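Local coordinates for protein esterase D (Lactobacillus rhamnosus, PDB 3DYI) that probably hydrolyses carboxylic esters, as an alpha/beta-hydrolase fold protein whose predicted machinery is a serine-histidine-aspartate charge relay, at residues 196-201 with 224-229; 122-127 with 189-194; 126-131 with 175-180; 94-99 with 117-122. All blocks are in the same frame, centred on the assembly; numbering follows the deposited sequence.

Contact 1 of 4, residues 196-201 with 224-229; sequences ELVDGR and AKHVIT
Glu196 has its CG wedged between the backbone N and the carbonyl carbon (chi1 77°), and a second bend at chi2 carries its carboxylate back to the amide of His226. In His226, CG lies trans to the backbone N (chi1 180°), which sends the imidazole toward Leu197. The two loops follow neighbouring strands of an alpha/beta-hydrolase fold, and His226 is the predicted histidine of a triad with Ser101 and Asp195. Its ND1 is hydrogen-bonded to Asp195 OD2; loop 196-201 adds apolar cover and a grip on the histidine backbone. Leu197 CD1 lies over one ring face, offset toward the rim and 3.5 Å from His226 NE2, in a CH-pi contact. Val198 CG2 comes obliquely, 3.9 Å from His226 ND1. Branched aliphatic residues suit this place because they restrict the ring without competing for its nitrogens. Glutamate is long enough to reach the backbone: Glu196 OE1 accepts from His226 N at 3.0 Å through the syn lone pair, with a fairly straight N-H...O angle of 157°. Lys225 CE lies 3.5 Å from Glu196 OE1, but Lys225 NZ, hydrogen-bonded to Gln194 O, stays 4.2 Å from Glu196 OE1, beyond a salt bridge, and its charge may stabilise the carboxylate only modestly. The other oxygen, Glu196 OE2, accepts from a water at 2.7 Å, and that water's oxygen in turn accepts from Val227 N at 3.2 Å.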
loop_
_atom_site.group_PDB
_atom_site.type_symbol
_atom_site.label_atom_id
_atom_site.label_comp_id
_atom_site.label_asym_id
_atom_site.label_seq_id
_atom_site.Cartn_x
_atom_site.Cartn_y
_atom_site.Cartn_z
ATOM N N GLU A 196 -1.460 7.638 13.448
ATOM C CA GLU A 196 -0.700 7.253 14.632
ATOM C C GLU A 196 0.554 6.448 14.282
ATOM O O GLU A 196 1.357 6.112 15.162
ATOM C CB GLU A 196 -1.618 6.456 15.584
ATOM C CG GLU A 196 -1.888 4.973 15.181
ATOM C CD GLU A 196 -2.925 4.779 14.064
ATOM O OE1 GLU A 196 -3.300 5.752 13.396
ATOM O OE2 GLU A 196 -3.364 3.626 13.847
ATOM N N LEU A 197 0.717 6.147 12.996
ATOM C CA LEU A 197 1.742 5.220 12.538
ATOM C C LEU A 197 2.848 5.923 11.746
ATOM O O LEU A 197 4.033 5.659 11.959
ATOM C CB LEU A 197 1.069 4.120 11.707
ATOM C CG LEU A 197 1.497 2.650 11.620
ATOM C CD1 LEU A 197 2.093 2.346 10.256
ATOM C CD2 LEU A 197 2.393 2.167 12.781
ATOM N N VAL A 198 2.462 6.810 10.832
ATOM C CA VAL A 198 3.431 7.572 10.039
ATOM C C VAL A 198 3.198 9.080 10.179
ATOM O O VAL A 198 2.146 9.515 10.656
ATOM C CB VAL A 198 3.413 7.160 8.538
ATOM C CG1 VAL A 198 3.768 5.680 8.373
ATOM C CG2 VAL A 198 2.057 7.459 7.912
ATOM N N ASP A 199 4.191 9.864 9.760
ATOM C CA ASP A 199 4.124 11.319 9.826
ATOM C C ASP A 199 3.328 11.855 8.636
ATOM O O ASP A 199 3.858 11.996 7.531
ATOM C CB ASP A 199 5.538 11.912 9.862
ATOM C CG ASP A 199 5.551 13.421 10.084
ATOM O OD1 ASP A 199 4.471 14.046 10.114
ATOM O OD2 ASP A 199 6.659 13.988 10.225
ATOM N N GLY A 200 2.055 12.152 8.880
ATOM C CA GLY A 200 1.152 12.649 7.838
ATOM C C GLY A 200 1.628 13.900 7.113
ATOM O O GLY A 200 1.322 14.087 5.931
ATOM N N ARG A 201 2.377 14.753 7.816
ATOM C CA ARG A 201 2.916 15.996 7.244
ATOM C C ARG A 201 3.725 15.757 5.975
ATOM O O ARG A 201 3.776 16.614 5.083
ATOM C CB ARG A 201 3.810 16.719 8.251
ATOM C CG ARG A 201 3.075 17.292 9.447
ATOM C CD ARG A 201 4.044 17.877 10.458
ATOM N NE ARG A 201 4.924 16.865 11.044
ATOM C CZ ARG A 201 5.794 17.109 12.021
ATOM N NH1 ARG A 201 5.902 18.334 12.525
ATOM N NH2 ARG A 201 6.556 16.128 12.496
ATOM N N ALA A 224 -9.412 10.518 10.713
ATOM C CA ALA A 224 -9.129 9.102 10.475
ATOM C C ALA A 224 -7.770 8.644 10.983
ATOM O O ALA A 224 -6.766 9.351 10.860
ATOM C CB ALA A 224 -9.240 8.798 8.994
ATOM N N LYS A 225 -7.746 7.431 11.527
ATOM C CA LYS A 225 -6.497 6.772 11.866
ATOM C C LYS A 225 -5.822 6.263 10.585
ATOM O O LYS A 225 -6.364 6.421 9.488
ATOM C CB LYS A 225 -6.739 5.631 12.867
ATOM C CG LYS A 225 -7.486 6.038 14.146
ATOM C CD LYS A 225 -6.938 7.316 14.774
ATOM C CE LYS A 225 -5.665 7.090 15.584
ATOM N NZ LYS A 225 -5.083 8.379 16.091
ATOM N N HIS A 226 -4.645 5.662 10.741
ATOM C CA HIS A 226 -3.769 5.270 9.622
ATOM C C HIS A 226 -4.447 4.471 8.500
ATOM O O HIS A 226 -4.302 4.807 7.322
ATOM C CB HIS A 226 -2.561 4.492 10.167
ATOM C CG HIS A 226 -1.594 4.032 9.114
ATOM N ND1 HIS A 226 -0.899 4.901 8.301
ATOM C CD2 HIS A 226 -1.194 2.786 8.762
ATOM C CE1 HIS A 226 -0.120 4.210 7.486
ATOM N NE2 HIS A 226 -0.276 2.924 7.749
ATOM N N VAL A 227 -5.185 3.422 8.864
ATOM C CA VAL A 227 -5.662 2.449 7.870
ATOM C C VAL A 227 -6.985 2.903 7.236
ATOM O O VAL A 227 -8.057 2.343 7.498
ATOM C CB VAL A 227 -5.739 1.009 8.459
ATOM C CG1 VAL A 227 -6.011 -0.021 7.361
ATOM C CG2 VAL A 227 -4.430 0.661 9.176
ATOM N N ILE A 228 -6.881 3.919 6.381
ATOM C CA ILE A 228 -8.049 4.588 5.804
ATOM C C ILE A 228 -8.870 3.721 4.842
ATOM O O ILE A 228 -10.001 4.074 4.506
ATOM C CB ILE A 228 -7.676 5.946 5.139
ATOM C CG1 ILE A 228 -6.544 5.775 4.112
ATOM C CG2 ILE A 228 -7.300 6.978 6.201
ATOM C CD1 ILE A 228 -6.325 7.008 3.224
ATOM N N THR A 229 -8.309 2.591 4.409
ATOM C CA THR A 229 -9.057 1.631 3.590
ATOM C C THR A 229 -10.065 0.806 4.403
ATOM O O THR A 229 -10.968 0.187 3.835
ATOM C CB THR A 229 -8.131 0.641 2.857
ATOM O OG1 THR A 229 -7.241 0.042 3.803
ATOM C CG2 THR A 229 -7.333 1.348 1.758
HETATM O O HOH W 1 -4.962 2.548 11.983
#

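Contact 2 of 4, residues 122-127 with 189-194; sequences VFSSPI and IGQAGQ
The C-terminal edge of the central parallel sheet of this alpha/beta-hydrolase fold is where strand 119-123 leaves strand 187-192, next to the predicted catalytic loops. Val122 O receives Gly190 N at 2.9 Å, and Gly190 O receives Ser124 N at 2.8 Å, the usual parallel ladder. Val122 and Ile189 lie side by side on one sheet face, their CG2 atoms 4.0 Å apart, and helix 202-209 packs on both; beta-branched residues fit an extended backbone and an apolar helix interface. Beyond the ladder the chains part, and side chains take over the pairing. Ser124 OG accepts from Ala192 N at 3.3 Å and is also bonded to His226 O, so a small hydroxyl ties together three segments. Gln191 has its CG trans to the backbone N (chi1 178°) and bends at chi2, which brings its amide over Ser124 CA and across the Pro126 ring at about a right angle, OE1 standing 3.8 Å from Pro126 CG. Its NE2 donates to Ala192 O at 3.0 Å, almost straight and in the amide plane, on a carbonyl lone pair. A water accepts from Ser125 N at 2.9 Å and donates to both Gly190 O and Gln191 OE1. Because Gln191 NE2 also donates to Asp195 OD2, the amide is fixed in rotation, with oxygen toward the water and nitrogen toward the acid. Gln191 thus acts as a second-shell residue that probably helps position Asp195, the predicted acid of the charge relay.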
loop_
_atom_site.group_PDB
_atom_site.type_symbol
_atom_site.label_atom_id
_atom_site.label_comp_id
_atom_site.label_asym_id
_atom_site.label_seq_id
_atom_site.Cartn_x
_atom_site.Cartn_y
_atom_site.Cartn_z
ATOM N N VAL A 122 -1.395 6.654 -3.604
ATOM C CA VAL A 122 -1.162 6.138 -2.257
ATOM C C VAL A 122 -2.316 6.386 -1.289
ATOM O O VAL A 122 -3.072 7.365 -1.413
ATOM C CB VAL A 122 0.146 6.721 -1.646
ATOM C CG1 VAL A 122 1.346 6.379 -2.520
ATOM C CG2 VAL A 122 0.047 8.229 -1.446
ATOM N N PHE A 123 -2.440 5.464 -0.339
ATOM C CA PHE A 123 -3.286 5.627 0.831
ATOM C C PHE A 123 -2.364 5.598 2.051
ATOM O O PHE A 123 -1.720 4.573 2.319
ATOM C CB PHE A 123 -4.309 4.492 0.947
ATOM C CG PHE A 123 -5.016 4.149 -0.338
ATOM C CD1 PHE A 123 -5.489 5.146 -1.196
ATOM C CD2 PHE A 123 -5.247 2.819 -0.670
ATOM C CE1 PHE A 123 -6.157 4.814 -2.378
ATOM C CE2 PHE A 123 -5.920 2.480 -1.850
ATOM C CZ PHE A 123 -6.375 3.483 -2.697
ATOM N N SER A 124 -2.296 6.717 2.773
ATOM C CA SER A 124 -1.419 6.859 3.941
ATOM C C SER A 124 -0.006 6.316 3.693
ATOM O O SER A 124 0.476 5.431 4.415
ATOM C CB SER A 124 -2.059 6.220 5.188
ATOM O OG SER A 124 -3.270 6.883 5.544
ATOM N N SER A 125 0.642 6.849 2.657
ATOM C CA SER A 125 2.011 6.476 2.303
ATOM C C SER A 125 2.780 7.698 1.797
ATOM O O SER A 125 2.847 7.936 0.588
ATOM C CB SER A 125 2.018 5.359 1.255
ATOM O OG SER A 125 3.327 4.825 1.087
ATOM N N PRO A 126 3.345 8.490 2.727
ATOM C CA PRO A 126 4.080 9.715 2.380
ATOM C C PRO A 126 5.347 9.492 1.536
ATOM O O PRO A 126 5.860 10.446 0.949
ATOM C CB PRO A 126 4.438 10.305 3.749
ATOM C CG PRO A 126 3.464 9.674 4.710
ATOM C CD PRO A 126 3.284 8.291 4.185
ATOM N N ILE A 127 5.828 8.247 1.477
ATOM C CA ILE A 127 7.017 7.847 0.693
ATOM C C ILE A 127 8.326 8.364 1.300
ATOM O O ILE A 127 9.218 7.579 1.639
ATOM C CB ILE A 127 6.927 8.243 -0.827
ATOM C CG1 ILE A 127 5.585 7.821 -1.452
ATOM C CG2 ILE A 127 8.122 7.677 -1.604
ATOM C CD1 ILE A 127 5.298 6.322 -1.442
ATOM N N ILE A 189 -3.279 11.079 -3.911
ATOM C CA ILE A 189 -2.716 10.991 -2.563
ATOM C C ILE A 189 -3.831 11.114 -1.535
ATOM O O ILE A 189 -4.507 12.142 -1.460
ATOM C CB ILE A 189 -1.654 12.079 -2.281
ATOM C CG1 ILE A 189 -0.466 11.952 -3.241
ATOM C CG2 ILE A 189 -1.160 11.981 -0.830
ATOM C CD1 ILE A 189 0.392 13.194 -3.307
ATOM N N GLY A 190 -4.018 10.055 -0.751
ATOM C CA GLY A 190 -4.955 10.079 0.372
ATOM C C GLY A 190 -4.159 9.919 1.654
ATOM O O GLY A 190 -3.268 9.077 1.725
ATOM N N GLN A 191 -4.460 10.735 2.662
ATOM C CA GLN A 191 -3.704 10.683 3.915
ATOM C C GLN A 191 -4.579 10.826 5.156
ATOM O O GLN A 191 -5.398 11.739 5.248
ATOM C CB GLN A 191 -2.587 11.738 3.925
ATOM C CG GLN A 191 -1.757 11.798 5.224
ATOM C CD GLN A 191 -1.078 10.476 5.571
ATOM O OE1 GLN A 191 -0.303 9.937 4.782
ATOM N NE2 GLN A 191 -1.361 9.958 6.767
ATOM N N ALA A 192 -4.384 9.915 6.108
ATOM C CA ALA A 192 -5.074 9.966 7.391
ATOM C C ALA A 192 -4.658 11.207 8.181
ATOM O O ALA A 192 -3.463 11.519 8.281
ATOM C CB ALA A 192 -4.769 8.711 8.189
ATOM N N GLY A 193 -5.646 11.894 8.751
ATOM C CA GLY A 193 -5.420 13.139 9.509
ATOM C C GLY A 193 -5.103 12.947 10.987
ATOM O O GLY A 193 -4.744 13.893 11.684
ATOM N N GLN A 194 -5.262 11.722 11.470
ATOM C CA GLN A 194 -4.912 11.385 12.843
ATOM C C GLN A 194 -4.064 10.125 12.778
ATOM O O GLN A 194 -4.307 9.142 13.481
ATOM C CB GLN A 194 -6.172 11.178 13.694
ATOM C CG GLN A 194 -7.071 12.420 13.823
ATOM C CD GLN A 194 -6.507 13.481 14.764
ATOM O OE1 GLN A 194 -5.663 13.196 15.611
ATOM N NE2 GLN A 194 -6.982 14.713 14.616
HETATM O O HOH W 2 -0.336 9.476 1.960
#

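Contact 3 of 4, residues 126-131 with 175-180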
loop_
_atom_site.group_PDB
_atom_site.type_symbol
_atom_site.label_atom_id
_atom_site.label_comp_id
_atom_site.label_asym_id
_atom_site.label_seq_id
_atom_site.Cartn_x
_atom_site.Cartn_y
_atom_site.Cartn_z
ATOM N N PRO A 126 3.345 8.490 2.727
ATOM C CA PRO A 126 4.080 9.715 2.380
ATOM C C PRO A 126 5.347 9.492 1.536
ATOM O O PRO A 126 5.860 10.446 0.949
ATOM C CB PRO A 126 4.438 10.305 3.749
ATOM C CG PRO A 126 3.464 9.674 4.710
ATOM C CD PRO A 126 3.284 8.291 4.185
ATOM N N ILE A 127 5.828 8.247 1.477
ATOM C CA ILE A 127 7.017 7.847 0.693
ATOM C C ILE A 127 8.326 8.364 1.300
ATOM O O ILE A 127 9.218 7.579 1.639
ATOM C CB ILE A 127 6.927 8.243 -0.827
ATOM C CG1 ILE A 127 5.585 7.821 -1.452
ATOM C CG2 ILE A 127 8.122 7.677 -1.604
ATOM C CD1 ILE A 127 5.298 6.322 -1.442
ATOM N N LEU A 128 8.441 9.682 1.421
ATOM C CA LEU A 128 9.576 10.296 2.106
ATOM C C LEU A 128 9.640 9.767 3.541
ATOM O O LEU A 128 8.651 9.839 4.272
ATOM C CB LEU A 128 9.446 11.823 2.090
ATOM C CG LEU A 128 9.716 12.563 0.770
ATOM C CD1 LEU A 128 8.709 12.214 -0.326
ATOM C CD2 LEU A 128 9.705 14.057 1.024
ATOM N N PRO A 129 10.787 9.180 3.933
ATOM C CA PRO A 129 10.950 8.650 5.290
ATOM C C PRO A 129 10.943 9.727 6.368
ATOM O O PRO A 129 11.394 10.848 6.142
ATOM C CB PRO A 129 12.328 7.974 5.246
ATOM C CG PRO A 129 12.616 7.777 3.807
ATOM C CD PRO A 129 11.981 8.934 3.108
ATOM N N GLY A 130 10.420 9.379 7.536
ATOM C CA GLY A 130 10.360 10.311 8.649
ATOM C C GLY A 130 10.034 9.583 9.929
ATOM O O GLY A 130 10.059 8.345 9.978
ATOM N N LYS A 131 9.731 10.359 10.963
ATOM C CA LYS A 131 9.353 9.818 12.256
ATOM C C LYS A 131 8.110 8.949 12.112
ATOM O O LYS A 131 7.128 9.344 11.475
ATOM C CB LYS A 131 9.136 10.943 13.281
ATOM C CG LYS A 131 8.000 11.908 12.965
ATOM N N THR A 175 14.932 5.786 -2.647
ATOM C CA THR A 175 15.135 5.702 -4.095
ATOM C C THR A 175 13.853 6.081 -4.833
ATOM O O THR A 175 13.884 6.868 -5.781
ATOM C CB THR A 175 15.651 4.317 -4.508
ATOM O OG1 THR A 175 16.944 4.118 -3.925
ATOM C CG2 THR A 175 15.771 4.198 -6.030
ATOM N N VAL A 176 12.729 5.536 -4.373
ATOM C CA VAL A 176 11.425 5.912 -4.913
ATOM C C VAL A 176 11.213 7.423 -4.786
ATOM O O VAL A 176 10.783 8.068 -5.736
ATOM C CB VAL A 176 10.265 5.131 -4.240
ATOM C CG1 VAL A 176 8.931 5.541 -4.852
ATOM C CG2 VAL A 176 10.479 3.627 -4.391
ATOM N N ALA A 177 11.550 7.984 -3.626
ATOM C CA ALA A 177 11.397 9.422 -3.391
ATOM C C ALA A 177 12.252 10.263 -4.348
ATOM O O ALA A 177 11.783 11.268 -4.889
ATOM C CB ALA A 177 11.706 9.766 -1.948
ATOM N N ALA A 178 13.494 9.837 -4.563
ATOM C CA ALA A 178 14.420 10.537 -5.460
ATOM C C ALA A 178 13.958 10.490 -6.921
ATOM O O ALA A 178 14.333 11.346 -7.730
ATOM C CB ALA A 178 15.821 9.950 -5.325
ATOM N N ASP A 179 13.154 9.483 -7.247
ATOM C CA ASP A 179 12.650 9.285 -8.601
ATOM C C ASP A 179 11.243 9.851 -8.831
ATOM O O ASP A 179 10.653 9.615 -9.882
ATOM C CB ASP A 179 12.671 7.795 -8.955
ATOM C CG ASP A 179 14.035 7.319 -9.418
ATOM O OD1 ASP A 179 14.894 8.164 -9.766
ATOM O OD2 ASP A 179 14.248 6.090 -9.437
ATOM N N LEU A 180 10.706 10.590 -7.861
ATOM C CA LEU A 180 9.340 11.130 -7.988
ATOM C C LEU A 180 9.167 12.078 -9.186
ATOM O O LEU A 180 8.064 12.207 -9.732
ATOM C CB LEU A 180 8.886 11.802 -6.688
ATOM C CG LEU A 180 8.538 10.858 -5.530
ATOM C CD1 LEU A 180 8.426 11.616 -4.215
ATOM C CD2 LEU A 180 7.250 10.075 -5.812
#
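Ile127 directs its CB toward helix 162-178, and from there its two branches separate. CG2, trans to the backbone N and beside the carbonyl carbon, leads straight to the helix. It meets Val176 CG1 at 4.0 Å, the two side chains crossing at about a right angle, and stands as far from Ala177 N, with Ala177 CB at 4.2 Å. The CG1 branch turns another way: Ile127 CD1 packs on Val122 CG1 at 4.1 Å, and the side chain also touches Met108 of helix 102-113. One isoleucine therefore serves two surfaces, which its branching at CB makes possible. The backbone beneath it is a classic gamma turn: Ile127 has phi 72° and psi -60°, and Leu128 N donates to Pro126 O at 2.7 Å. In the alpha/beta-hydrolase fold the connection after strand 119-123 is the common site of a lid or cap insertion. Here the chain passes through several helices after the turn and comes back along helix 162-178, so the contact joins the start of that excursion to its end. Leu128 reaches the same helix beside Ile127. Its CD1 touches Ala177 CB at 4.2 Å and Leu180 CD1 at 3.9 Å, and alanine's short methyl lets the loop come this near the helix. Leu180 follows the helix in a 3-10 turn, its N donating to Ala177 O, and this brings its side chain back against Leu128, which it crosses obliquely, and onto Leu206 and Ala209 of helix 202-209.

Contact 4 of 4, residues 94-99 with 117-122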
loop_
_atom_site.group_PDB
_atom_site.type_symbol
_atom_site.label_atom_id
_atom_site.label_comp_id
_atom_site.label_asym_id
_atom_site.label_seq_id
_atom_site.Cartn_x
_atom_site.Cartn_y
_atom_site.Cartn_z
ATOM N N LYS A 94 -6.960 -0.324 -19.518
ATOM C CA LYS A 94 -6.445 0.659 -18.572
ATOM C C LYS A 94 -6.219 0.015 -17.213
ATOM O O LYS A 94 -7.038 -0.780 -16.745
ATOM C CB LYS A 94 -7.413 1.837 -18.440
ATOM C CG LYS A 94 -7.419 2.750 -19.675
ATOM C CD LYS A 94 -8.754 3.431 -19.873
ATOM C CE LYS A 94 -9.746 2.483 -20.552
ATOM N NZ LYS A 94 -11.066 3.120 -20.821
ATOM N N VAL A 95 -5.098 0.365 -16.593
ATOM C CA VAL A 95 -4.728 -0.166 -15.282
ATOM C C VAL A 95 -4.307 0.960 -14.340
ATOM O O VAL A 95 -3.502 1.832 -14.700
ATOM C CB VAL A 95 -3.606 -1.236 -15.397
ATOM C CG1 VAL A 95 -2.989 -1.557 -14.027
ATOM C CG2 VAL A 95 -4.151 -2.517 -16.042
ATOM N N PHE A 96 -4.878 0.932 -13.141
ATOM C CA PHE A 96 -4.517 1.844 -12.060
ATOM C C PHE A 96 -3.826 1.024 -10.979
ATOM O O PHE A 96 -4.115 -0.165 -10.819
ATOM C CB PHE A 96 -5.769 2.521 -11.486
ATOM C CG PHE A 96 -6.460 3.463 -12.449
ATOM C CD1 PHE A 96 -6.361 4.844 -12.279
ATOM C CD2 PHE A 96 -7.224 2.974 -13.510
ATOM C CE1 PHE A 96 -7.004 5.726 -13.156
ATOM C CE2 PHE A 96 -7.863 3.846 -14.391
ATOM C CZ PHE A 96 -7.751 5.227 -14.211
ATOM N N VAL A 97 -2.895 1.645 -10.259
ATOM C CA VAL A 97 -2.164 0.958 -9.185
ATOM C C VAL A 97 -2.165 1.835 -7.937
ATOM O O VAL A 97 -1.698 2.970 -7.980
ATOM C CB VAL A 97 -0.697 0.622 -9.598
ATOM C CG1 VAL A 97 0.013 -0.173 -8.495
ATOM C CG2 VAL A 97 -0.667 -0.157 -10.916
ATOM N N PHE A 98 -2.714 1.314 -6.838
ATOM C CA PHE A 98 -2.720 2.022 -5.551
ATOM C C PHE A 98 -2.153 1.144 -4.451
ATOM O O PHE A 98 -2.248 -0.086 -4.504
ATOM C CB PHE A 98 -4.136 2.441 -5.138
ATOM C CG PHE A 98 -4.865 3.246 -6.168
ATOM C CD1 PHE A 98 -4.681 4.621 -6.252
ATOM C CD2 PHE A 98 -5.764 2.633 -7.033
ATOM C CE1 PHE A 98 -5.379 5.379 -7.203
ATOM C CE2 PHE A 98 -6.455 3.376 -7.988
ATOM C CZ PHE A 98 -6.266 4.748 -8.075
ATOM N N GLY A 99 -1.580 1.781 -3.436
ATOM C CA GLY A 99 -1.000 1.034 -2.327
ATOM C C GLY A 99 -1.205 1.703 -0.986
ATOM O O GLY A 99 -1.159 2.927 -0.879
ATOM N N ILE A 117 0.833 1.846 -17.279
ATOM C CA ILE A 117 -0.032 2.259 -16.167
ATOM C C ILE A 117 -0.636 3.637 -16.435
ATOM O O ILE A 117 0.092 4.596 -16.681
ATOM C CB ILE A 117 0.726 2.272 -14.815
ATOM C CG1 ILE A 117 1.353 0.902 -14.525
ATOM C CG2 ILE A 117 -0.221 2.686 -13.674
ATOM C CD1 ILE A 117 2.461 0.938 -13.452
ATOM N N THR A 118 -1.966 3.722 -16.369
ATOM C CA THR A 118 -2.703 4.969 -16.607
ATOM C C THR A 118 -2.508 6.013 -15.492
ATOM O O THR A 118 -2.241 7.187 -15.765
ATOM C CB THR A 118 -4.217 4.689 -16.802
ATOM O OG1 THR A 118 -4.411 3.868 -17.962
ATOM C CG2 THR A 118 -5.012 5.984 -16.971
ATOM N N ALA A 119 -2.655 5.570 -14.244
ATOM C CA ALA A 119 -2.568 6.439 -13.068
ATOM C C ALA A 119 -2.518 5.577 -11.815
ATOM O O ALA A 119 -2.631 4.357 -11.888
ATOM C CB ALA A 119 -3.772 7.411 -13.010
ATOM N N GLY A 120 -2.336 6.210 -10.664
ATOM C CA GLY A 120 -2.298 5.471 -9.409
ATOM C C GLY A 120 -2.005 6.395 -8.259
ATOM O O GLY A 120 -2.169 7.610 -8.379
ATOM N N GLY A 121 -1.579 5.824 -7.140
ATOM C CA GLY A 121 -1.223 6.640 -5.993
ATOM C C GLY A 121 -1.221 5.896 -4.681
ATOM O O GLY A 121 -1.080 4.670 -4.645
ATOM N N VAL A 122 -1.395 6.654 -3.604
ATOM C CA VAL A 122 -1.162 6.138 -2.257
ATOM C C VAL A 122 -2.316 6.386 -1.289
ATOM O O VAL A 122 -3.072 7.365 -1.413
ATOM C CB VAL A 122 0.146 6.721 -1.646
ATOM C CG1 VAL A 122 1.346 6.379 -2.520
ATOM C CG2 VAL A 122 0.047 8.229 -1.446
HETATM O O HOH W 3 -3.151 1.509 -18.287
#
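Strands 94-99 and 119-122 run parallel, 4.6 Å apart at their axes and only 6° from alignment, laced by hydrogen bonds from Val97 N to Ala119 O, Gly121 N to Val97 O and Gly99 N to Gly121 O, with Thr118 N to Val95 O just before the second strand. They are the two strands of a beta-alpha-beta crossover through helix 102-113. On the face carrying Phe96, Phe98 and Ala119, which helix 234-247 packs against, the Phe96 ring has Thr118 CB over one of its own faces, and Ala119 CB comes at it obliquely, 3.6 Å from Phe96 CE1. Phe98 has CG trans to the carbonyl carbon (chi1 -54°), which tips its ring across the neighbouring strand, where Gly120 CA makes an off-centre CH-pi contact 4.2 Å from the centroid. Only hydrogens on Gly120 allow its CA to lie 2.9 Å from Val97 O, and the backbone angles of Gly121 would jam a CB against the preceding carbonyl. The opposite face is aliphatic: Val97 CG2 meets Ile117 CG2 at 4.0 Å, packed against helices 74-89 and 102-113. At the start of the pair, a water bridges Val95 N (2.8 Å) and Thr118 OG1 (2.7 Å), while the stem of Lys94 passes that hydroxyl, CG 3.6 Å from Thr118 OG1, and its NZ is hydrogen-bonded to Asn249 OD1. Thus polar chemistry stays in the backbone and near partly exposed Thr118 and Lys94, whereas Gly120 and Gly121 let the strands approach closely beside the Phe98 ring, just before Gly99, the first glycine of the probable nucleophile elbow.

Overall arrangement
Contacts 2 and 4 are buried and share strand 119-123, which lies between strands 94-100 and 187-192; Val122 belongs to both, and Phe123 N reaches back to Gly99 O. Contact 4 is mostly backbone bonds and aromatic packing, while contact 2, at the sheet's C-terminal edge, adds polar side chains, with a water held among them. Contact 1 is a surface contact, about 6 Å from contact 2 between centres and joined to it through Gln194 with Ala224 and Lys225; a carboxylate-to-amide bond and a water there sit beside aliphatic cover of the histidine ring. Contact 3 is largely buried and purely aliphatic; it shares Pro126 and Ile127 with contact 2, but leads to a helix, not a strand.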